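Local coordinates for early 35 kDa protein (Autographa californica nucleopolyhedrovirus, PDB 1I3S) that inhibits caspases of its insect host, so blocking the apoptotic response to viral infection, and suppresses the antiviral RNA interference response, at residues 26-31 against 165-170; 55-60 against 95-100; 206-211 against 288-293; 217-222 against 282-287. The protein carries 1 engineered substitution. All coordinates share one frame; numbering follows the deposited sequence.

Overall arrangement
In this inhibitor the chemistry of the four contacts follows their place in the fold. Contact 1 is the buried case: two sheet strands paired through regular backbone bonds, with one polar side-chain link. Contact 2 touches it, since strands 52-57 and 166-170 are neighbours and Lys58 pairs with Glu26, but it lies at the surface and depends on side chains, including a long salt bridge. Contacts 3 and 4 lie on the opposite side of the chain's centre, about 17 Å apart between centres. Contact 3, partly buried, uses a helix side-chain amide on a strand backbone; contact 4, at the surface, reverts to a single backbone bridge, on the large sheet that contacts 1 and 2 also reach.

Contact 1 (26-31 against 165-170); sequences ELVYIN and VLSFEY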
loop_
_atom_site.group_PDB
_atom_site.type_symbol
_atom_site.label_atom_id
_atom_site.label_comp_id
_atom_site.label_asym_id
_atom_site.label_seq_id
_atom_site.Cartn_x
_atom_site.Cartn_y
_atom_site.Cartn_z
ATOM N N GLU A 26 4.840 8.281 11.693
ATOM C CA GLU A 26 5.893 8.087 10.660
ATOM C C GLU A 26 5.474 7.098 9.600
ATOM O O GLU A 26 5.156 5.916 9.915
ATOM C CB GLU A 26 7.209 7.592 11.269
ATOM C CG GLU A 26 8.227 7.264 10.173
ATOM C CD GLU A 26 9.188 6.147 10.548
ATOM O OE1 GLU A 26 8.814 5.245 11.338
ATOM O OE2 GLU A 26 10.317 6.151 10.026
ATOM N N LEU A 27 5.462 7.521 8.344
ATOM C CA LEU A 27 5.105 6.590 7.260
ATOM C C LEU A 27 6.342 6.228 6.544
ATOM O O LEU A 27 7.100 7.131 6.121
ATOM C CB LEU A 27 4.146 7.243 6.262
ATOM C CG LEU A 27 4.083 6.567 4.889
ATOM C CD1 LEU A 27 3.304 5.300 4.966
ATOM C CD2 LEU A 27 3.449 7.515 3.913
ATOM N N VAL A 28 6.591 4.929 6.412
ATOM C CA VAL A 28 7.765 4.408 5.677
ATOM C C VAL A 28 7.174 3.853 4.407
ATOM O O VAL A 28 6.252 3.018 4.451
ATOM C CB VAL A 28 8.463 3.283 6.440
ATOM C CG1 VAL A 28 9.406 2.574 5.505
ATOM C CG2 VAL A 28 9.224 3.846 7.655
ATOM N N TYR A 29 7.680 4.287 3.261
ATOM C CA TYR A 29 7.121 3.874 1.959
ATOM C C TYR A 29 8.175 3.313 1.087
ATOM O O TYR A 29 9.127 4.027 0.724
ATOM C CB TYR A 29 6.522 5.119 1.300
ATOM C CG TYR A 29 5.622 4.890 0.100
ATOM C CD1 TYR A 29 4.248 4.670 0.253
ATOM C CD2 TYR A 29 6.131 4.947 -1.200
ATOM C CE1 TYR A 29 3.402 4.519 -0.870
ATOM C CE2 TYR A 29 5.298 4.800 -2.317
ATOM C CZ TYR A 29 3.944 4.589 -2.145
ATOM O OH TYR A 29 3.147 4.478 -3.253
ATOM N N ILE A 30 8.057 2.041 0.730
ATOM C CA ILE A 30 9.056 1.391 -0.164
ATOM C C ILE A 30 8.353 1.012 -1.417
ATOM O O ILE A 30 7.454 0.148 -1.421
ATOM C CB ILE A 30 9.637 0.162 0.478
ATOM C CG1 ILE A 30 10.104 0.524 1.884
ATOM C CG2 ILE A 30 10.756 -0.366 -0.376
ATOM C CD1 ILE A 30 10.532 -0.650 2.719
ATOM N N ASN A 31 8.751 1.630 -2.513
ATOM C CA ASN A 31 8.071 1.426 -3.814
ATOM C C ASN A 31 8.862 0.571 -4.733
ATOM O O ASN A 31 10.076 0.378 -4.509
ATOM C CB ASN A 31 7.856 2.821 -4.440
ATOM C CG ASN A 31 6.660 2.888 -5.348
ATOM O OD1 ASN A 31 5.503 2.677 -4.914
ATOM N ND2 ASN A 31 6.907 3.195 -6.616
ATOM N N VAL A 165 14.663 3.777 0.766
ATOM C CA VAL A 165 13.504 3.648 1.636
ATOM C C VAL A 165 13.240 5.010 2.121
ATOM O O VAL A 165 14.121 5.623 2.720
ATOM C CB VAL A 165 13.786 2.725 2.848
ATOM C CG1 VAL A 165 12.754 2.986 3.922
ATOM C CG2 VAL A 165 13.749 1.247 2.438
ATOM N N LEU A 166 12.041 5.525 1.857
ATOM C CA LEU A 166 11.697 6.883 2.301
ATOM C C LEU A 166 10.915 6.830 3.551
ATOM O O LEU A 166 10.057 5.968 3.731
ATOM C CB LEU A 166 10.945 7.649 1.188
ATOM C CG LEU A 166 11.824 8.089 -0.007
ATOM C CD1 LEU A 166 10.979 8.575 -1.145
ATOM C CD2 LEU A 166 12.794 9.185 0.429
ATOM N N SER A 167 11.238 7.730 4.468
ATOM C CA SER A 167 10.549 7.828 5.776
ATOM C C SER A 167 9.979 9.207 5.930
ATOM O O SER A 167 10.730 10.199 5.929
ATOM C CB SER A 167 11.528 7.552 6.906
ATOM O OG SER A 167 10.921 7.841 8.151
ATOM N N PHE A 168 8.658 9.293 6.066
ATOM C CA PHE A 168 7.960 10.598 6.203
ATOM C C PHE A 168 7.437 10.826 7.586
ATOM O O PHE A 168 6.501 10.131 8.036
ATOM C CB PHE A 168 6.790 10.683 5.189
ATOM C CG PHE A 168 7.197 10.470 3.748
ATOM C CD1 PHE A 168 7.426 11.554 2.903
ATOM C CD2 PHE A 168 7.380 9.179 3.245
ATOM C CE1 PHE A 168 7.841 11.350 1.547
ATOM C CE2 PHE A 168 7.782 8.963 1.931
ATOM C CZ PHE A 168 8.015 10.047 1.076
ATOM N N GLU A 169 8.024 11.783 8.291
ATOM C CA GLU A 169 7.585 12.147 9.661
ATOM C C GLU A 169 6.484 13.180 9.527
ATOM O O GLU A 169 6.696 14.232 8.914
ATOM C CB GLU A 169 8.766 12.735 10.427
ATOM C CG GLU A 169 8.520 12.891 11.922
ATOM C CD GLU A 169 9.609 13.679 12.617
ATOM O OE1 GLU A 169 9.341 14.231 13.710
ATOM O OE2 GLU A 169 10.737 13.749 12.076
ATOM N N TYR A 170 5.298 12.912 10.067
ATOM C CA TYR A 170 4.179 13.892 9.938
ATOM C C TYR A 170 3.217 13.966 11.092
ATOM O O TYR A 170 3.235 13.122 12.028
ATOM C CB TYR A 170 3.374 13.602 8.688
ATOM C CG TYR A 170 2.506 12.357 8.798
ATOM C CD1 TYR A 170 3.063 11.078 8.714
ATOM C CD2 TYR A 170 1.119 12.462 8.923
ATOM C CE1 TYR A 170 2.257 9.941 8.731
ATOM C CE2 TYR A 170 0.320 11.338 8.949
ATOM C CZ TYR A 170 0.892 10.083 8.842
ATOM O OH TYR A 170 0.080 8.981 8.774
#
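Leu27 and Phe168 face each other as an antiparallel hydrogen-bonded pair and set the register of two sheet strands. Their backbones exchange two bonds, Leu27 N to Phe168 O at 2.8 Å and Phe168 N to Leu27 O at 2.7 Å, the latter almost straight at 175°. At the next hydrogen-bonded pair, two residues on, Tyr29 N donates to Leu166 O at 2.9 Å, while the return bond from Leu166 N is weak.

Apolar packing divides between the two faces. On that of Leu27 and Tyr29, the CE2 corner of the Phe168 ring meets Tyr29 CB (4.1 Å) and CD2 approaches Leu27 CD2; the Tyr170 ring brings CE1 to Leu27 CB, and its hydroxyl bonds to Asp17. Beyond the last pair, Val165 is shared: its CG1 branch touches Val28 CG1 at 3.7 Å, and CG2 lies against Ile30 CD1.

The polar link is on the face of Glu26 and Val28. With CG anti to the backbone N (chi1 174°), Glu26 reaches diagonally across to the neighbouring strand, and Ser167 OG donates to the anti lone pair of OE2 at 2.6 Å. Lys58 forms a salt bridge to the same oxygen, so a serine and a lysine together grip one carboxylate oxygen, which would favour the ionised form.

Contact 2 (55-60 against 95-100); sequences VTRKNN and FKDEHY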
loop_
_atom_site.group_PDB
_atom_site.type_symbol
_atom_site.label_atom_id
_atom_site.label_comp_id
_atom_site.label_asym_id
_atom_site.label_seq_id
_atom_site.Cartn_x
_atom_site.Cartn_y
_atom_site.Cartn_z
ATOM N N VAL A 55 11.839 14.382 6.239
ATOM C CA VAL A 55 11.919 13.267 5.300
ATOM C C VAL A 55 13.287 12.738 5.384
ATOM O O VAL A 55 14.271 13.500 5.343
ATOM C CB VAL A 55 11.675 13.692 3.852
ATOM C CG1 VAL A 55 11.775 12.460 2.949
ATOM C CG2 VAL A 55 10.324 14.355 3.710
ATOM N N THR A 56 13.396 11.424 5.487
ATOM C CA THR A 56 14.708 10.764 5.604
ATOM C C THR A 56 14.735 9.535 4.804
ATOM O O THR A 56 13.682 9.004 4.431
ATOM C CB THR A 56 14.987 10.375 7.060
ATOM O OG1 THR A 56 14.800 11.524 7.884
ATOM C CG2 THR A 56 16.413 9.894 7.234
ATOM N N ARG A 57 15.936 9.057 4.513
ATOM C CA ARG A 57 16.104 7.790 3.777
ATOM C C ARG A 57 16.540 6.814 4.820
ATOM O O ARG A 57 17.167 7.201 5.813
ATOM C CB ARG A 57 17.160 7.954 2.677
ATOM C CG ARG A 57 16.816 9.051 1.669
ATOM C CD ARG A 57 17.886 9.203 0.597
ATOM N NE ARG A 57 18.069 7.944 -0.111
ATOM C CZ ARG A 57 18.660 7.825 -1.290
ATOM N NH1 ARG A 57 19.131 8.912 -1.906
ATOM N NH2 ARG A 57 18.781 6.625 -1.846
ATOM N N LYS A 58 16.202 5.544 4.650
ATOM C CA LYS A 58 16.585 4.517 5.644
ATOM C C LYS A 58 17.158 3.347 4.971
ATOM O O LYS A 58 16.980 3.175 3.763
ATOM C CB LYS A 58 15.374 4.128 6.501
ATOM C CG LYS A 58 15.060 5.205 7.545
ATOM C CD LYS A 58 13.899 4.834 8.401
ATOM C CE LYS A 58 13.820 5.716 9.612
ATOM N NZ LYS A 58 12.833 5.139 10.571
ATOM N N ASN A 59 17.849 2.498 5.720
ATOM C CA ASN A 59 18.502 1.320 5.120
ATOM C C ASN A 59 17.560 0.370 4.522
ATOM O O ASN A 59 16.446 0.182 5.025
ATOM C CB ASN A 59 19.354 0.606 6.168
ATOM C CG ASN A 59 20.243 -0.461 5.568
ATOM O OD1 ASN A 59 19.804 -1.618 5.306
ATOM N ND2 ASN A 59 21.496 -0.101 5.322
ATOM N N ASN A 60 17.987 -0.273 3.443
ATOM C CA ASN A 60 17.134 -1.252 2.755
ATOM C C ASN A 60 16.759 -2.433 3.585
ATOM O O ASN A 60 15.765 -3.126 3.278
ATOM C CB ASN A 60 17.796 -1.710 1.466
ATOM C CG ASN A 60 17.781 -0.641 0.398
ATOM O OD1 ASN A 60 17.070 0.377 0.522
ATOM N ND2 ASN A 60 18.546 -0.855 -0.667
ATOM N N PHE A 95 11.541 19.407 0.945
ATOM C CA PHE A 95 12.547 18.472 1.566
ATOM C C PHE A 95 13.361 17.895 0.433
ATOM O O PHE A 95 12.836 17.130 -0.389
ATOM C CB PHE A 95 11.854 17.336 2.348
ATOM C CG PHE A 95 10.866 17.818 3.372
ATOM C CD1 PHE A 95 9.547 18.093 3.013
ATOM C CD2 PHE A 95 11.269 18.043 4.685
ATOM C CE1 PHE A 95 8.654 18.587 3.948
ATOM C CE2 PHE A 95 10.376 18.539 5.619
ATOM C CZ PHE A 95 9.072 18.811 5.252
ATOM N N LYS A 96 14.644 18.230 0.367
ATOM C CA LYS A 96 15.481 17.752 -0.746
ATOM C C LYS A 96 16.663 16.965 -0.369
ATOM O O LYS A 96 17.068 16.910 0.806
ATOM C CB LYS A 96 15.891 18.937 -1.616
ATOM C CG LYS A 96 14.678 19.643 -2.221
ATOM C CD LYS A 96 15.018 21.024 -2.811
ATOM C CE LYS A 96 13.741 21.794 -3.184
ATOM N NZ LYS A 96 14.007 23.164 -3.704
ATOM N N ASP A 97 17.238 16.319 -1.367
ATOM C CA ASP A 97 18.415 15.462 -1.180
ATOM C C ASP A 97 19.133 15.415 -2.495
ATOM O O ASP A 97 18.610 15.900 -3.523
ATOM C CB ASP A 97 17.939 14.075 -0.754
ATOM C CG ASP A 97 19.064 13.074 -0.631
ATOM O OD1 ASP A 97 19.361 12.364 -1.639
ATOM O OD2 ASP A 97 19.646 13.010 0.489
ATOM N N GLU A 98 20.325 14.843 -2.521
ATOM C CA GLU A 98 21.067 14.791 -3.790
ATOM C C GLU A 98 20.294 14.028 -4.805
ATOM O O GLU A 98 20.494 14.227 -6.031
ATOM C CB GLU A 98 22.464 14.151 -3.584
ATOM N N HIS A 99 19.375 13.177 -4.352
ATOM C CA HIS A 99 18.622 12.355 -5.304
ATOM C C HIS A 99 17.141 12.301 -5.202
ATOM O O HIS A 99 16.501 11.483 -5.883
ATOM C CB HIS A 99 19.161 10.937 -5.274
ATOM C CG HIS A 99 20.652 10.868 -5.323
ATOM N ND1 HIS A 99 21.422 10.657 -4.197
ATOM C CD2 HIS A 99 21.518 11.011 -6.354
ATOM C CE1 HIS A 99 22.699 10.672 -4.536
ATOM N NE2 HIS A 99 22.784 10.885 -5.840
ATOM N N TYR A 100 16.533 13.115 -4.359
ATOM C CA TYR A 100 15.062 13.081 -4.290
ATOM C C TYR A 100 14.656 14.432 -3.932
ATOM O O TYR A 100 15.490 15.233 -3.459
ATOM C CB TYR A 100 14.557 12.022 -3.284
ATOM C CG TYR A 100 14.717 12.338 -1.814
ATOM C CD1 TYR A 100 13.971 13.356 -1.211
ATOM C CD2 TYR A 100 15.614 11.623 -1.022
ATOM C CE1 TYR A 100 14.119 13.657 0.135
ATOM C CE2 TYR A 100 15.768 11.916 0.342
ATOM C CZ TYR A 100 15.023 12.939 0.914
ATOM O OH TYR A 100 15.208 13.274 2.245
#
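Val55 and Arg57, two residues apart on one strand, share the Tyr100 side chain, and around it most of the packing gathers. Val55 CG1 lies 3.9 Å from Tyr100 CE1, while Arg57 CG and CD run past the CE2 side of the ring, CD near its plane at the edge and CG 3.3 Å from CE2. Both side chains slide past the tyrosine in opposite directions to it. Its chi1 of 74° sets CG between the backbone N and carbonyl carbon, and the ring then reaches across to the strand, where its hydroxyl makes a weak bond to Val55 O (3.2 Å). The other branch of Val55, CG2, meets Phe95, 3.5 Å from its CG.

The polar side is looser. Arg57 NH1 meets Asp97 OD1 at 3.5 Å, a weak salt bridge that arrives near the guanidinium plane, the guanidinium and carboxylate planes 69° apart. Asp97 is better engaged in its own turn: OD1 accepts from His99 N at 2.8 Å, making an Asx turn. Arg57 finds firmer partners elsewhere, donating to the carbonyls of Phe158 and Asn163 and lying in a cation-pi contact with the Phe158 ring.

Strand 52-57 pairs with strand 166-170, whose Leu166 and Phe168 touch Tyr100 and Val55 respectively. The contact joins the end of strand 52-57 in the large sheet to the turn between strands 93-96 and 100-106 of the four-stranded sheet, shortly before helix 61-75.

Contact 3 (206-211 against 288-293); sequences GEQFEE and LNKNVI
Gln208 points its amide from the helix straight at the backbone of Ile293 and engages both polar groups of that residue. NE2 donates to Ile293 O, modelled at a doubtfully short 2.5 Å; the acceptor lies near the amide plane of Gln208, whereas the donor sits above the carbonyl plane, 41° out of it. OE1 takes a weak bond from Ile293 N at 3.4 Å and lies 3.8 Å from Val292 CG1. Such reach comes from chi1 at 74°, between the backbone N and carbonyl carbon, followed by an extended chain.

This is a helix side chain docking on a strand backbone: helix 206-215 meets the short strand 292-295, which pairs antiparallel with strand 176-179. One helical residue on, Phe209 presents a ring edge, CE1, to Val292 CG1 at 4.1 Å, the two side chains crossing at about a right angle, and the ring stacks on Phe268.

About one turn on from Gln208, Glu211 extends obliquely over Leu288 and Lys290. Its CG touches Leu288 CD1 at 3.9 Å, and OE1 forms a weak, long salt bridge with Lys290 NZ (3.4 Å). The lysine bends at chi3, which places NZ also 3.5 Å from Gln208 OE1.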
loop_
_atom_site.group_PDB
_atom_site.type_symbol
_atom_site.label_atom_id
_atom_site.label_comp_id
_atom_site.label_asym_id
_atom_site.label_seq_id
_atom_site.Cartn_x
_atom_site.Cartn_y
_atom_site.Cartn_z
ATOM N N GLY A 206 -14.670 -2.286 9.745
ATOM C CA GLY A 206 -15.233 -3.435 9.055
ATOM C C GLY A 206 -15.839 -3.129 7.712
ATOM O O GLY A 206 -15.491 -3.783 6.711
ATOM N N GLU A 207 -16.731 -2.145 7.674
ATOM C CA GLU A 207 -17.385 -1.750 6.417
ATOM C C GLU A 207 -16.469 -1.476 5.275
ATOM O O GLU A 207 -16.631 -2.087 4.190
ATOM C CB GLU A 207 -18.262 -0.522 6.626
ATOM C CG GLU A 207 -19.746 -0.824 6.699
ATOM C CD GLU A 207 -20.595 0.327 6.147
ATOM O OE1 GLU A 207 -20.244 1.509 6.411
ATOM O OE2 GLU A 207 -21.611 0.048 5.454
ATOM N N GLN A 208 -15.503 -0.568 5.430
ATOM C CA GLN A 208 -14.656 -0.322 4.260
ATOM C C GLN A 208 -13.726 -1.436 3.984
ATOM O O GLN A 208 -13.273 -1.582 2.840
ATOM C CB GLN A 208 -13.928 1.034 4.330
ATOM C CG GLN A 208 -12.770 1.192 5.257
ATOM C CD GLN A 208 -12.047 2.543 5.035
ATOM O OE1 GLN A 208 -11.594 2.886 3.894
ATOM N NE2 GLN A 208 -11.930 3.319 6.106
ATOM N N PHE A 209 -13.448 -2.268 4.985
ATOM C CA PHE A 209 -12.562 -3.427 4.763
ATOM C C PHE A 209 -13.276 -4.438 3.954
ATOM O O PHE A 209 -12.657 -5.154 3.102
ATOM C CB PHE A 209 -12.127 -4.093 6.076
ATOM C CG PHE A 209 -11.145 -3.293 6.866
ATOM C CD1 PHE A 209 -10.552 -2.149 6.322
ATOM C CD2 PHE A 209 -10.835 -3.656 8.164
ATOM C CE1 PHE A 209 -9.660 -1.366 7.068
ATOM C CE2 PHE A 209 -9.942 -2.881 8.918
ATOM C CZ PHE A 209 -9.356 -1.728 8.358
ATOM N N GLU A 210 -14.577 -4.547 4.189
ATOM C CA GLU A 210 -15.390 -5.534 3.461
ATOM C C GLU A 210 -15.578 -5.124 2.033
ATOM O O GLU A 210 -15.441 -5.947 1.085
ATOM C CB GLU A 210 -16.737 -5.702 4.148
ATOM C CG GLU A 210 -17.603 -6.766 3.486
ATOM C CD GLU A 210 -18.906 -7.051 4.249
ATOM O OE1 GLU A 210 -19.877 -6.249 4.102
ATOM O OE2 GLU A 210 -18.939 -8.079 4.995
ATOM N N GLU A 211 -15.888 -3.853 1.832
ATOM C CA GLU A 211 -16.085 -3.349 0.465
ATOM C C GLU A 211 -14.879 -3.720 -0.357
ATOM O O GLU A 211 -15.005 -4.282 -1.482
ATOM C CB GLU A 211 -16.276 -1.835 0.512
ATOM C CG GLU A 211 -16.134 -1.142 -0.816
ATOM C CD GLU A 211 -16.369 0.368 -0.725
ATOM O OE1 GLU A 211 -15.731 1.064 0.116
ATOM O OE2 GLU A 211 -17.196 0.865 -1.513
ATOM N N LEU A 288 -11.896 -1.155 -7.831
ATOM C CA LEU A 288 -11.810 -0.093 -6.823
ATOM C C LEU A 288 -10.466 0.572 -6.890
ATOM O O LEU A 288 -9.420 -0.108 -6.928
ATOM C CB LEU A 288 -11.967 -0.681 -5.425
ATOM C CG LEU A 288 -13.319 -0.750 -4.712
ATOM C CD1 LEU A 288 -13.122 -1.351 -3.317
ATOM C CD2 LEU A 288 -13.930 0.657 -4.610
ATOM N N ASN A 289 -10.440 1.895 -6.905
ATOM C CA ASN A 289 -9.162 2.638 -6.923
ATOM C C ASN A 289 -9.345 3.674 -5.862
ATOM O O ASN A 289 -9.841 4.787 -6.128
ATOM C CB ASN A 289 -8.954 3.296 -8.276
ATOM C CG ASN A 289 -7.565 3.861 -8.435
ATOM O OD1 ASN A 289 -6.895 4.181 -7.437
ATOM N ND2 ASN A 289 -7.121 4.010 -9.677
ATOM N N LYS A 290 -8.966 3.346 -4.633
ATOM C CA LYS A 290 -9.194 4.287 -3.511
ATOM C C LYS A 290 -8.232 4.038 -2.410
ATOM O O LYS A 290 -7.526 2.976 -2.407
ATOM C CB LYS A 290 -10.617 4.084 -2.965
ATOM C CG LYS A 290 -10.893 2.598 -2.583
ATOM C CD LYS A 290 -12.102 2.435 -1.665
ATOM C CE LYS A 290 -11.792 2.937 -0.245
ATOM N NZ LYS A 290 -12.976 2.981 0.656
ATOM N N ASN A 291 -8.189 4.982 -1.461
ATOM C CA ASN A 291 -7.315 4.873 -0.259
ATOM C C ASN A 291 -8.124 4.233 0.827
ATOM O O ASN A 291 -9.331 4.028 0.682
ATOM C CB ASN A 291 -6.871 6.265 0.248
ATOM C CG ASN A 291 -6.014 7.025 -0.756
ATOM O OD1 ASN A 291 -5.198 6.423 -1.489
ATOM N ND2 ASN A 291 -6.173 8.348 -0.792
ATOM N N VAL A 292 -7.482 3.871 1.926
ATOM C CA VAL A 292 -8.201 3.343 3.073
ATOM C C VAL A 292 -7.937 4.418 4.052
ATOM O O VAL A 292 -6.758 4.770 4.314
ATOM C CB VAL A 292 -7.611 2.048 3.583
ATOM C CG1 VAL A 292 -8.094 1.799 4.998
ATOM C CG2 VAL A 292 -8.033 0.915 2.692
ATOM N N ILE A 293 -8.997 5.004 4.590
ATOM C CA ILE A 293 -8.869 6.120 5.581
ATOM C C ILE A 293 -9.413 5.646 6.867
ATOM O O ILE A 293 -10.587 5.283 6.949
ATOM C CB ILE A 293 -9.645 7.370 5.107
ATOM C CG1 ILE A 293 -9.097 7.792 3.720
ATOM C CG2 ILE A 293 -9.544 8.471 6.162
ATOM C CD1 ILE A 293 -9.597 9.132 3.112
#

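Contact 4 (217-222 against 282-287); sequences ILPSSF and HNVTSA
A single antiparallel bridge, formed between Ile217 and Thr285, fastens the loop that leaves helix 206-215 to the short strand 284-286. Both backbone bonds of the pair are made: Ile217 N to Thr285 O at 2.8 Å and Thr285 N to Ile217 O at 3.0 Å. Ile217 O also receives a CA-H...O contact from Val284 CA at 3.3 Å.

Side chains add a modest apolar patch. Leu218 and Val284 lie side by side and point the same way, with Leu218 CD1 4.0 Å from Val284 CG1; that branch sits beside the backbone N of Val284 (chi1 -75°), where Leu218 can reach it. Beyond them the Pro219 ring crosses Asn283 at about a right angle, its CG 4.0 Å from Asn283 CB, and it also packs on Phe264. Further on, Ser220 OG accepts from Phe222 N at 3.1 Å in an ST turn; the same hydroxyl bonds to Glu226.

On its other edge strand 284-286 pairs with strand 191-200. The chain turns a corner at Asn283, and there Asn283 and Val284 together face Tyr193; two residues opposite one, the first with positive phi (56° at Asn283), are what mark a G1 beta bulge.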
loop_
_atom_site.group_PDB
_atom_site.type_symbol
_atom_site.label_atom_id
_atom_site.label_comp_id
_atom_site.label_asym_id
_atom_site.label_seq_id
_atom_site.Cartn_x
_atom_site.Cartn_y
_atom_site.Cartn_z
ATOM N N ILE A 217 -10.136 -9.827 -6.898
ATOM C CA ILE A 217 -10.094 -11.041 -7.736
ATOM C C ILE A 217 -8.746 -11.659 -7.490
ATOM O O ILE A 217 -7.665 -11.045 -7.743
ATOM C CB ILE A 217 -10.246 -10.768 -9.249
ATOM C CG1 ILE A 217 -11.716 -10.539 -9.585
ATOM C CG2 ILE A 217 -9.796 -11.979 -10.049
ATOM C CD1 ILE A 217 -11.985 -9.113 -10.016
ATOM N N LEU A 218 -8.790 -12.881 -6.976
ATOM C CA LEU A 218 -7.583 -13.659 -6.662
ATOM C C LEU A 218 -6.916 -14.239 -7.843
ATOM O O LEU A 218 -7.500 -14.345 -8.968
ATOM C CB LEU A 218 -7.946 -14.808 -5.713
ATOM C CG LEU A 218 -7.894 -14.503 -4.216
ATOM C CD1 LEU A 218 -8.342 -13.077 -3.897
ATOM C CD2 LEU A 218 -8.746 -15.504 -3.512
ATOM N N PRO A 219 -5.653 -14.607 -7.659
ATOM C CA PRO A 219 -4.868 -15.225 -8.727
ATOM C C PRO A 219 -5.473 -16.589 -8.896
ATOM O O PRO A 219 -6.325 -17.006 -8.069
ATOM C CB PRO A 219 -3.478 -15.281 -8.131
ATOM C CG PRO A 219 -3.437 -14.049 -7.294
ATOM C CD PRO A 219 -4.784 -14.040 -6.614
ATOM N N SER A 220 -5.081 -17.310 -9.943
ATOM C CA SER A 220 -5.624 -18.681 -10.204
ATOM C C SER A 220 -4.618 -19.763 -9.978
ATOM O O SER A 220 -3.409 -19.560 -10.264
ATOM C CB SER A 220 -6.121 -18.781 -11.648
ATOM O OG SER A 220 -6.707 -20.048 -11.875
ATOM N N SER A 221 -5.072 -20.920 -9.488
ATOM C CA SER A 221 -4.160 -22.080 -9.254
ATOM C C SER A 221 -4.230 -22.980 -10.447
ATOM O O SER A 221 -3.509 -24.005 -10.524
ATOM C CB SER A 221 -4.591 -22.878 -8.035
ATOM O OG SER A 221 -5.691 -23.721 -8.350
ATOM N N PHE A 222 -5.109 -22.617 -11.385
ATOM C CA PHE A 222 -5.348 -23.369 -12.649
ATOM C C PHE A 222 -6.016 -24.684 -12.487
ATOM O O PHE A 222 -5.999 -25.495 -13.409
ATOM C CB PHE A 222 -4.043 -23.573 -13.422
ATOM C CG PHE A 222 -3.341 -22.304 -13.737
ATOM C CD1 PHE A 222 -2.298 -21.854 -12.927
ATOM C CD2 PHE A 222 -3.779 -21.503 -14.787
ATOM C CE1 PHE A 222 -1.701 -20.614 -13.148
ATOM C CE2 PHE A 222 -3.196 -20.257 -15.023
ATOM C CZ PHE A 222 -2.153 -19.808 -14.196
ATOM N N HIS A 282 -1.805 -8.963 -2.446
ATOM C CA HIS A 282 -0.735 -9.478 -3.283
ATOM C C HIS A 282 -1.250 -10.058 -4.572
ATOM O O HIS A 282 -1.884 -11.142 -4.581
ATOM C CB HIS A 282 0.000 -10.511 -2.427
ATOM C CG HIS A 282 1.188 -11.132 -3.078
ATOM N ND1 HIS A 282 2.143 -10.401 -3.758
ATOM C CD2 HIS A 282 1.616 -12.416 -3.083
ATOM C CE1 HIS A 282 3.109 -11.213 -4.150
ATOM N NE2 HIS A 282 2.812 -12.439 -3.753
ATOM N N ASN A 283 -0.997 -9.360 -5.676
ATOM C CA ASN A 283 -1.431 -9.816 -7.020
ATOM C C ASN A 283 -2.863 -10.055 -7.098
ATOM O O ASN A 283 -3.282 -11.148 -7.513
ATOM C CB ASN A 283 -0.764 -11.125 -7.431
ATOM C CG ASN A 283 0.732 -11.017 -7.557
ATOM O OD1 ASN A 283 1.282 -10.111 -8.252
ATOM N ND2 ASN A 283 1.427 -11.941 -6.905
ATOM N N VAL A 284 -3.663 -9.088 -6.685
ATOM C CA VAL A 284 -5.124 -9.224 -6.755
ATOM C C VAL A 284 -5.540 -8.118 -7.638
ATOM O O VAL A 284 -4.823 -7.099 -7.751
ATOM C CB VAL A 284 -5.773 -9.034 -5.384
ATOM C CG1 VAL A 284 -5.543 -10.257 -4.514
ATOM C CG2 VAL A 284 -5.186 -7.790 -4.728
ATOM N N THR A 285 -6.686 -8.258 -8.291
ATOM C CA THR A 285 -7.167 -7.200 -9.198
ATOM C C THR A 285 -8.439 -6.672 -8.635
ATOM O O THR A 285 -9.109 -7.359 -7.841
ATOM C CB THR A 285 -7.363 -7.771 -10.614
ATOM O OG1 THR A 285 -6.111 -8.292 -11.079
ATOM C CG2 THR A 285 -7.844 -6.702 -11.593
ATOM N N SER A 286 -8.792 -5.440 -8.979
ATOM C CA SER A 286 -10.049 -4.844 -8.450
ATOM C C SER A 286 -10.470 -3.653 -9.268
ATOM O O SER A 286 -9.636 -3.035 -9.986
ATOM C CB SER A 286 -9.842 -4.439 -6.987
ATOM O OG SER A 286 -10.984 -3.810 -6.444
ATOM N N ALA A 287 -11.750 -3.309 -9.226
ATOM C CA ALA A 287 -12.196 -2.114 -9.999
ATOM C C ALA A 287 -12.189 -0.928 -9.109
ATOM O O ALA A 287 -12.482 0.189 -9.559
ATOM C CB ALA A 287 -13.599 -2.315 -10.582
#